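Local coordinates for malic enzyme (Entamoeba histolytica, PDB 3NV9), which probably catalyses the NAD(P)-dependent oxidative decarboxylation of malate to pyruvate, at residues Val201-Leu206 with Ala385-Leu390; Lys215-Cys220 with Val239-Asp244; Glu417-Ala422 with Gln439-Ile444. All coordinates share one frame; numbering follows the deposited sequence.

Contact 1: Val201-Leu206 with Ala385-Leu390; sequences VTLAGL and AASRAL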
loop_
_atom_site.group_PDB
_atom_site.type_symbol
_atom_site.label_atom_id
_atom_site.label_comp_id
_atom_site.label_asym_id
_atom_site.label_seq_id
_atom_site.Cartn_x
_atom_site.Cartn_y
_atom_site.Cartn_z
ATOM N N VAL A 201 -18.871 -8.677 -15.852
ATOM C CA VAL A 201 -18.455 -8.589 -17.270
ATOM C C VAL A 201 -18.973 -9.778 -18.052
ATOM O O VAL A 201 -19.171 -9.687 -19.277
ATOM C CB VAL A 201 -16.919 -8.536 -17.420
ATOM C CG1 VAL A 201 -16.401 -7.265 -16.756
ATOM C CG2 VAL A 201 -16.249 -9.761 -16.733
ATOM N N THR A 202 -19.177 -10.910 -17.364
ATOM C CA THR A 202 -19.728 -12.071 -18.085
ATOM C C THR A 202 -21.146 -11.789 -18.607
ATOM O O THR A 202 -21.441 -12.034 -19.770
ATOM C CB THR A 202 -19.725 -13.394 -17.293
ATOM O OG1 THR A 202 -18.450 -13.609 -16.698
ATOM C CG2 THR A 202 -20.002 -14.527 -18.247
ATOM N N LEU A 203 -22.008 -11.302 -17.718
ATOM C CA LEU A 203 -23.316 -10.775 -18.089
ATOM C C LEU A 203 -23.193 -9.721 -19.215
ATOM O O LEU A 203 -23.911 -9.798 -20.213
ATOM C CB LEU A 203 -24.046 -10.177 -16.856
ATOM C CG LEU A 203 -25.442 -9.639 -17.217
ATOM C CD1 LEU A 203 -26.311 -10.634 -18.024
ATOM C CD2 LEU A 203 -26.177 -9.186 -16.012
ATOM N N ALA A 204 -22.278 -8.754 -19.083
ATOM C CA ALA A 204 -22.143 -7.732 -20.163
ATOM C C ALA A 204 -21.895 -8.346 -21.531
ATOM O O ALA A 204 -22.587 -8.001 -22.533
ATOM C CB ALA A 204 -21.052 -6.695 -19.836
ATOM N N GLY A 205 -20.921 -9.252 -21.611
ATOM C CA GLY A 205 -20.667 -9.938 -22.897
ATOM C C GLY A 205 -21.864 -10.730 -23.427
ATOM O O GLY A 205 -22.236 -10.641 -24.588
ATOM N N LEU A 206 -22.478 -11.501 -22.547
ATOM C CA LEU A 206 -23.697 -12.237 -22.856
ATOM C C LEU A 206 -24.789 -11.316 -23.443
ATOM O O LEU A 206 -25.440 -11.675 -24.422
ATOM C CB LEU A 206 -24.217 -12.874 -21.550
ATOM C CG LEU A 206 -25.494 -13.698 -21.644
ATOM C CD1 LEU A 206 -25.287 -14.940 -22.473
ATOM C CD2 LEU A 206 -25.917 -14.035 -20.238
ATOM N N ALA A 385 -25.682 -3.131 -12.962
ATOM C CA ALA A 385 -25.666 -1.815 -13.588
ATOM C C ALA A 385 -24.336 -1.655 -14.394
ATOM O O ALA A 385 -24.339 -1.166 -15.518
ATOM C CB ALA A 385 -25.789 -0.739 -12.475
ATOM N N ALA A 386 -23.209 -2.089 -13.810
ATOM C CA ALA A 386 -21.935 -2.005 -14.509
ATOM C C ALA A 386 -21.981 -2.821 -15.767
ATOM O O ALA A 386 -21.417 -2.380 -16.794
ATOM C CB ALA A 386 -20.740 -2.426 -13.626
ATOM N N SER A 387 -22.657 -3.984 -15.728
ATOM C CA SER A 387 -22.794 -4.822 -16.923
ATOM C C SER A 387 -23.535 -4.106 -18.024
ATOM O O SER A 387 -23.147 -4.192 -19.180
ATOM C CB SER A 387 -23.571 -6.115 -16.673
ATOM O OG SER A 387 -23.155 -6.801 -15.552
ATOM N N ARG A 388 -24.622 -3.424 -17.689
ATOM C CA ARG A 388 -25.414 -2.774 -18.757
ATOM C C ARG A 388 -24.607 -1.637 -19.310
ATOM O O ARG A 388 -24.551 -1.481 -20.508
ATOM C CB ARG A 388 -26.775 -2.282 -18.285
ATOM C CG ARG A 388 -27.729 -3.388 -17.791
ATOM C CD ARG A 388 -29.119 -2.800 -17.379
ATOM N NE ARG A 388 -29.978 -3.843 -16.801
ATOM C CZ ARG A 388 -30.383 -4.959 -17.430
ATOM N NH1 ARG A 388 -30.042 -5.206 -18.696
ATOM N NH2 ARG A 388 -31.148 -5.839 -16.778
ATOM N N ALA A 389 -23.949 -0.876 -18.430
ATOM C CA ALA A 389 -23.085 0.233 -18.826
ATOM C C ALA A 389 -21.989 -0.246 -19.767
ATOM O O ALA A 389 -21.681 0.428 -20.772
ATOM C CB ALA A 389 -22.464 0.888 -17.597
ATOM N N LEU A 390 -21.383 -1.407 -19.443
ATOM C CA LEU A 390 -20.265 -1.954 -20.244
ATOM C C LEU A 390 -20.768 -2.416 -21.604
ATOM O O LEU A 390 -20.152 -2.159 -22.649
ATOM C CB LEU A 390 -19.538 -3.122 -19.513
ATOM C CG LEU A 390 -18.416 -3.811 -20.280
ATOM C CD1 LEU A 390 -17.414 -2.824 -20.816
ATOM C CD2 LEU A 390 -17.675 -4.845 -19.392
#
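A204 lays its CB over the S387 turn of the opposing helix, and this small-residue overlap is what lets two helices of the Rossmann-type NAD-binding domain come close. Segments 201-206 and 385-390 belong to helices 193-213 and 380-396; their axes approach to 7.9 Å and run in broadly the same direction, crossing at -40°. At the point of closest approach, the CA atoms of A204 and S387 are 4.4 Å apart. A204 CB lies 3.3 Å from the backbone O of S387 and also meets S387 CB, so one methyl group is pressed against both backbone and side chain of its neighbour.

Two larger residues close the contact around this point. L390 has CG anti to the backbone N (chi1 177°); its CB and CG lie against the A204 methyl, and CD2 reaches farther to touch both that methyl and V201 CG1, the latter at 3.8 Å. The V201 and L390 side chains cross obliquely, meeting through one methyl branch each. V361 touches both of them, while I405 and I413 add further apolar cover to L390.

S387 is polar but does not bond to segment 201-206. Its OG sits beside the backbone N and anti to the carbonyl carbon (chi1 -48°), within hydrogen-bonding reach of two backbone oxygens, that of S200, just before that segment, and that of A383, one turn earlier on its own helix. The two share the single hydroxyl proton, S200 O being the stronger partner, and the bond to S200 links the two helices beside the apolar overlap. L203 packs alongside this group: its CB approaches S387 OG to 3.7 Å, and its CG and CD2 lie against S387 OG and CB.

Contact 2: Lys215-Cys220 with Val239-Asp244; sequences KDIHEC and VTAGAD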
loop_
_atom_site.group_PDB
_atom_site.type_symbol
_atom_site.label_atom_id
_atom_site.label_comp_id
_atom_site.label_asym_id
_atom_site.label_seq_id
_atom_site.Cartn_x
_atom_site.Cartn_y
_atom_site.Cartn_z
ATOM N N LYS A 215 -31.429 -13.417 -29.832
ATOM C CA LYS A 215 -32.186 -14.289 -28.916
ATOM C C LYS A 215 -32.523 -13.568 -27.609
ATOM O O LYS A 215 -31.715 -12.776 -27.112
ATOM C CB LYS A 215 -31.434 -15.592 -28.609
ATOM C CG LYS A 215 -31.082 -16.475 -29.805
ATOM C CD LYS A 215 -30.183 -17.651 -29.381
ATOM C CE LYS A 215 -29.784 -18.484 -30.585
ATOM N NZ LYS A 215 -28.917 -19.720 -30.304
ATOM N N ASP A 216 -33.720 -13.831 -27.085
ATOM C CA ASP A 216 -34.176 -13.294 -25.821
ATOM C C ASP A 216 -33.493 -14.099 -24.700
ATOM O O ASP A 216 -33.418 -15.338 -24.770
ATOM C CB ASP A 216 -35.724 -13.403 -25.780
ATOM C CG ASP A 216 -36.335 -13.050 -24.418
ATOM O OD1 ASP A 216 -35.770 -12.230 -23.653
ATOM O OD2 ASP A 216 -37.446 -13.559 -24.114
ATOM N N ILE A 217 -32.984 -13.400 -23.679
ATOM C CA ILE A 217 -32.254 -14.029 -22.571
ATOM C C ILE A 217 -32.986 -15.216 -21.915
ATOM O O ILE A 217 -32.348 -16.276 -21.618
ATOM C CB ILE A 217 -31.772 -13.000 -21.535
ATOM C CG1 ILE A 217 -30.653 -13.591 -20.655
ATOM C CG2 ILE A 217 -32.958 -12.341 -20.754
ATOM C CD1 ILE A 217 -30.065 -12.582 -19.666
ATOM N N HIS A 218 -34.309 -15.049 -21.738
ATOM C CA HIS A 218 -35.185 -15.992 -21.026
ATOM C C HIS A 218 -35.509 -17.231 -21.866
ATOM O O HIS A 218 -36.059 -18.221 -21.350
ATOM C CB HIS A 218 -36.490 -15.277 -20.607
ATOM C CG HIS A 218 -37.329 -16.045 -19.639
ATOM N ND1 HIS A 218 -38.228 -17.014 -20.040
ATOM C CD2 HIS A 218 -37.434 -15.967 -18.286
ATOM C CE1 HIS A 218 -38.836 -17.514 -18.974
ATOM N NE2 HIS A 218 -38.371 -16.896 -17.898
ATOM N N GLU A 219 -35.199 -17.165 -23.156
ATOM C CA GLU A 219 -35.519 -18.251 -24.071
ATOM C C GLU A 219 -34.281 -19.082 -24.470
ATOM O O GLU A 219 -34.400 -20.011 -25.296
ATOM C CB GLU A 219 -36.313 -17.742 -25.295
ATOM C CG GLU A 219 -37.747 -17.094 -24.925
ATOM C CD GLU A 219 -38.751 -18.084 -24.193
ATOM O OE1 GLU A 219 -38.990 -19.210 -24.730
ATOM O OE2 GLU A 219 -39.307 -17.733 -23.091
ATOM N N CYS A 220 -33.120 -18.771 -23.862
ATOM C CA CYS A 220 -31.855 -19.523 -24.073
ATOM C C CYS A 220 -31.515 -20.678 -23.124
ATOM O O CYS A 220 -31.533 -20.533 -21.913
ATOM C CB CYS A 220 -30.670 -18.587 -24.097
ATOM S SG CYS A 220 -30.727 -17.442 -25.453
ATOM N N VAL A 239 -29.401 -15.068 -14.116
ATOM C CA VAL A 239 -30.785 -15.314 -13.656
ATOM C C VAL A 239 -31.410 -13.993 -13.222
ATOM O O VAL A 239 -32.375 -13.596 -13.814
ATOM C CB VAL A 239 -30.910 -16.516 -12.620
ATOM C CG1 VAL A 239 -32.230 -16.513 -11.835
ATOM C CG2 VAL A 239 -30.766 -17.839 -13.347
ATOM N N THR A 240 -30.806 -13.245 -12.314
ATOM C CA THR A 240 -31.432 -11.995 -11.859
ATOM C C THR A 240 -31.719 -11.048 -13.049
ATOM O O THR A 240 -32.728 -10.355 -13.046
ATOM C CB THR A 240 -30.577 -11.272 -10.853
ATOM O OG1 THR A 240 -30.295 -12.139 -9.759
ATOM C CG2 THR A 240 -31.245 -10.009 -10.354
ATOM N N ALA A 241 -30.842 -11.075 -14.062
ATOM C CA ALA A 241 -30.964 -10.240 -15.260
ATOM C C ALA A 241 -32.015 -10.737 -16.252
ATOM O O ALA A 241 -32.313 -10.056 -17.231
ATOM C CB ALA A 241 -29.599 -10.066 -15.969
ATOM N N GLY A 242 -32.546 -11.925 -15.998
ATOM C CA GLY A 242 -33.740 -12.395 -16.728
ATOM C C GLY A 242 -33.707 -13.757 -17.386
ATOM O O GLY A 242 -34.615 -14.074 -18.147
ATOM N N ALA A 243 -32.671 -14.566 -17.137
ATOM C CA ALA A 243 -32.631 -15.900 -17.762
ATOM C C ALA A 243 -33.666 -16.800 -17.089
ATOM O O ALA A 243 -34.147 -16.507 -16.005
ATOM C CB ALA A 243 -31.245 -16.525 -17.695
ATOM N N ASP A 244 -34.030 -17.892 -17.743
ATOM C CA ASP A 244 -34.964 -18.851 -17.131
ATOM C C ASP A 244 -34.182 -19.893 -16.320
ATOM O O ASP A 244 -33.445 -20.677 -16.914
ATOM C CB ASP A 244 -35.707 -19.570 -18.256
ATOM C CG ASP A 244 -36.890 -20.392 -17.744
ATOM O OD1 ASP A 244 -36.972 -20.596 -16.509
ATOM O OD2 ASP A 244 -37.738 -20.816 -18.588
HETATM O O HOH W 1 -32.706 -18.640 -20.309
#
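H218 and A243 bring the two backbones to a CA-CA distance of 4.1 Å, where a short 3-10 turn at 217-219 meets the chain leaving helix 229-240. In this part of the Rossmann-type domain, that helix terminates in a Schellman motif: G242 has a positive phi of 128°, and two backbone bonds run back into the last turn, one of them from G242 N to V239 O. The positive phi is a conformation suited to glycine, and I217 CG2 packs close against G242. A water joins the backbones, donating to I217 O and C220 O and accepting from D244 N at 3.0 Å.

I217 faces the turn, its CG2 3.5 Å from G242 O, while CG1 packs against A243 CB and CD1 reaches A241. The next residue of the 3-10 turn, H218, puts its CB 3.3 Å from the same G242 O, and its CG is anti to the backbone N (chi1 -168°). The imidazole is stacked by D244: CB sits over the ring centre, 3.8 Å from the centroid, in a CH-pi contact, and the carboxylate is turned only 18° from the ring plane. K247 forms a salt bridge with D244 OD2 and also bonds to H218 O, tying the acid to the 3-10 turn. At the ring edge, H218 ND1 donates a weak hydrogen bond to E219 OE2, at 3.3 Å.

Contact 3: Glu417-Ala422 with Gln439-Ile444; sequences EAADVA and QQVYDI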
loop_
_atom_site.group_PDB
_atom_site.type_symbol
_atom_site.label_atom_id
_atom_site.label_comp_id
_atom_site.label_asym_id
_atom_site.label_seq_id
_atom_site.Cartn_x
_atom_site.Cartn_y
_atom_site.Cartn_z
ATOM N N GLU A 417 -19.385 3.366 -16.118
ATOM C CA GLU A 417 -19.619 2.335 -15.067
ATOM C C GLU A 417 -19.756 2.994 -13.712
ATOM O O GLU A 417 -20.653 2.679 -12.980
ATOM C CB GLU A 417 -18.539 1.235 -14.994
ATOM C CG GLU A 417 -18.550 0.321 -16.186
ATOM C CD GLU A 417 -17.488 -0.757 -16.153
ATOM O OE1 GLU A 417 -16.543 -0.657 -15.366
ATOM O OE2 GLU A 417 -17.601 -1.737 -16.925
ATOM N N ALA A 418 -18.887 3.946 -13.408
ATOM C CA ALA A 418 -18.834 4.477 -12.071
ATOM C C ALA A 418 -20.139 5.196 -11.742
ATOM O O ALA A 418 -20.672 5.050 -10.638
ATOM C CB ALA A 418 -17.637 5.435 -11.937
ATOM N N ALA A 419 -20.637 5.988 -12.707
ATOM C CA ALA A 419 -21.853 6.776 -12.486
ATOM C C ALA A 419 -23.067 5.879 -12.435
ATOM O O ALA A 419 -23.916 6.051 -11.570
ATOM C CB ALA A 419 -21.992 7.880 -13.571
ATOM N N ASP A 420 -23.169 4.893 -13.328
ATOM C CA ASP A 420 -24.326 3.966 -13.234
ATOM C C ASP A 420 -24.352 3.136 -11.910
ATOM O O ASP A 420 -25.431 2.990 -11.266
ATOM C CB ASP A 420 -24.385 3.013 -14.425
ATOM C CG ASP A 420 -24.752 3.695 -15.764
ATOM O OD1 ASP A 420 -24.795 2.948 -16.771
ATOM O OD2 ASP A 420 -25.015 4.917 -15.831
ATOM N N VAL A 421 -23.188 2.570 -11.540
ATOM C CA VAL A 421 -23.047 1.830 -10.285
ATOM C C VAL A 421 -23.404 2.721 -9.070
ATOM O O VAL A 421 -24.000 2.264 -8.103
ATOM C CB VAL A 421 -21.610 1.331 -10.092
ATOM C CG1 VAL A 421 -21.331 0.921 -8.610
ATOM C CG2 VAL A 421 -21.292 0.212 -11.101
ATOM N N ALA A 422 -23.016 3.982 -9.116
ATOM C CA ALA A 422 -23.304 4.928 -8.022
ATOM C C ALA A 422 -24.797 5.188 -7.835
ATOM O O ALA A 422 -25.279 5.312 -6.708
ATOM C CB ALA A 422 -22.566 6.247 -8.257
ATOM N N GLN A 439 -24.427 13.005 -13.379
ATOM C CA GLN A 439 -23.387 13.823 -14.000
ATOM C C GLN A 439 -22.294 14.182 -12.992
ATOM O O GLN A 439 -21.119 14.211 -13.344
ATOM C CB GLN A 439 -23.970 15.091 -14.636
ATOM C CG GLN A 439 -22.945 15.898 -15.432
ATOM C CD GLN A 439 -22.411 15.140 -16.660
ATOM O OE1 GLN A 439 -23.182 14.738 -17.596
ATOM N NE2 GLN A 439 -21.090 14.913 -16.660
ATOM N N GLN A 440 -22.678 14.499 -11.762
ATOM C CA GLN A 440 -21.696 14.884 -10.752
ATOM C C GLN A 440 -20.749 13.717 -10.472
ATOM O O GLN A 440 -19.569 13.953 -10.229
ATOM C CB GLN A 440 -22.344 15.321 -9.428
ATOM C CG GLN A 440 -23.108 16.663 -9.516
ATOM C CD GLN A 440 -23.987 16.876 -8.286
ATOM O OE1 GLN A 440 -24.631 15.944 -7.831
ATOM N NE2 GLN A 440 -23.991 18.111 -7.727
ATOM N N VAL A 441 -21.269 12.492 -10.499
ATOM C CA VAL A 441 -20.474 11.313 -10.186
ATOM C C VAL A 441 -19.573 10.990 -11.347
ATOM O O VAL A 441 -18.388 10.753 -11.154
ATOM C CB VAL A 441 -21.347 10.087 -9.771
ATOM C CG1 VAL A 441 -20.515 8.775 -9.734
ATOM C CG2 VAL A 441 -21.884 10.355 -8.412
ATOM N N TYR A 442 -20.137 11.063 -12.557
ATOM C CA TYR A 442 -19.395 10.905 -13.799
ATOM C C TYR A 442 -18.241 11.853 -13.809
ATOM O O TYR A 442 -17.087 11.444 -14.098
ATOM C CB TYR A 442 -20.312 11.083 -15.052
ATOM C CG TYR A 442 -19.592 10.778 -16.375
ATOM C CD1 TYR A 442 -19.755 9.535 -17.047
ATOM C CD2 TYR A 442 -18.748 11.730 -16.942
ATOM C CE1 TYR A 442 -19.115 9.276 -18.232
ATOM C CE2 TYR A 442 -18.079 11.476 -18.123
ATOM C CZ TYR A 442 -18.261 10.265 -18.741
ATOM O OH TYR A 442 -17.570 10.092 -19.885
ATOM N N ASP A 443 -18.520 13.122 -13.477
ATOM C CA ASP A 443 -17.476 14.174 -13.527
ATOM C C ASP A 443 -16.272 13.857 -12.608
ATOM O O ASP A 443 -15.091 14.086 -12.975
ATOM C CB ASP A 443 -18.045 15.501 -13.055
ATOM C CG ASP A 443 -18.973 16.185 -14.087
ATOM O OD1 ASP A 443 -19.015 15.762 -15.263
ATOM O OD2 ASP A 443 -19.619 17.200 -13.674
ATOM N N ILE A 444 -16.570 13.345 -11.416
ATOM C CA ILE A 444 -15.526 13.043 -10.446
ATOM C C ILE A 444 -14.704 11.865 -10.956
ATOM O O ILE A 444 -13.487 11.828 -10.806
ATOM C CB ILE A 444 -16.177 12.707 -9.081
ATOM C CG1 ILE A 444 -16.929 13.922 -8.529
ATOM C CG2 ILE A 444 -15.157 12.177 -8.054
ATOM C CD1 ILE A 444 -17.771 13.633 -7.212
#
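V441 reaches across to helix 413-428 from its CB outward, the two methyl branches sharing the contact unequally. CB carries CG1 anti to the backbone N (chi1 168°), and this branch makes the principal contact: it lies 3.6 Å from A422 CB and 3.7 Å from A419 CA, and it also approaches the backbone O of A418. CG2, the second tip, touches the A422 methyl more distantly, at 4.2 Å. One valine branch thus rests on a surface made of alanine methyls and backbone. I372 of helix 363-372 and M423 supply additional apolar neighbours to V441.

A419 is the other point of engagement. Its CB approaches the backbone N of Y442 and lies 3.9 Å from Y442 CB. The tyrosine has CG anti to its own N, and A419 CB lies near the plane of the ring, at its edge. The ring also meets that of W438, with the two planes inclined at about 25°. W438 NE1 in turn hydrogen-bonds to D420 OD2, giving the start of helix 438-461 a polar link to helix 413-428 beside the apolar contact.

With alanines at 418, 419 and 422, the short segment axes come within 8.2 Å. The N-to-C directions differ by 141°, so the segments run roughly antiparallel, and A419 and Y442 have the closest CA atoms. This is a close-packed helix pair with an alanine face supplied by segment 417-422, in which helix 413-428 of the NAD-binding region turns back through a connecting stretch to pack against the long helix 438-461.

Contacts 1 and 2 lie in the Rossmann-type NAD-binding domain, and contact 3 joins its helix 413-428 to the long helix 438-461. Contact 2 falls within the chain span bracketed by contact 1, and contact 3 follows both. The centres of contacts 1 and 2 are about 14 Å apart, and L203 CD2 of helix 193-213 touches A241 CB of contact 2. Contacts 1 and 3 have centres about 16 Å apart and meet where helices 380-396 and 413-428 pack, with A386 on V421 and L390 on E417. Contacts 2 and 3 do not touch; their centres are about 28 Å apart. Contact 1 therefore bridges the peripheral turn of contact 2 and the later helices of contact 3.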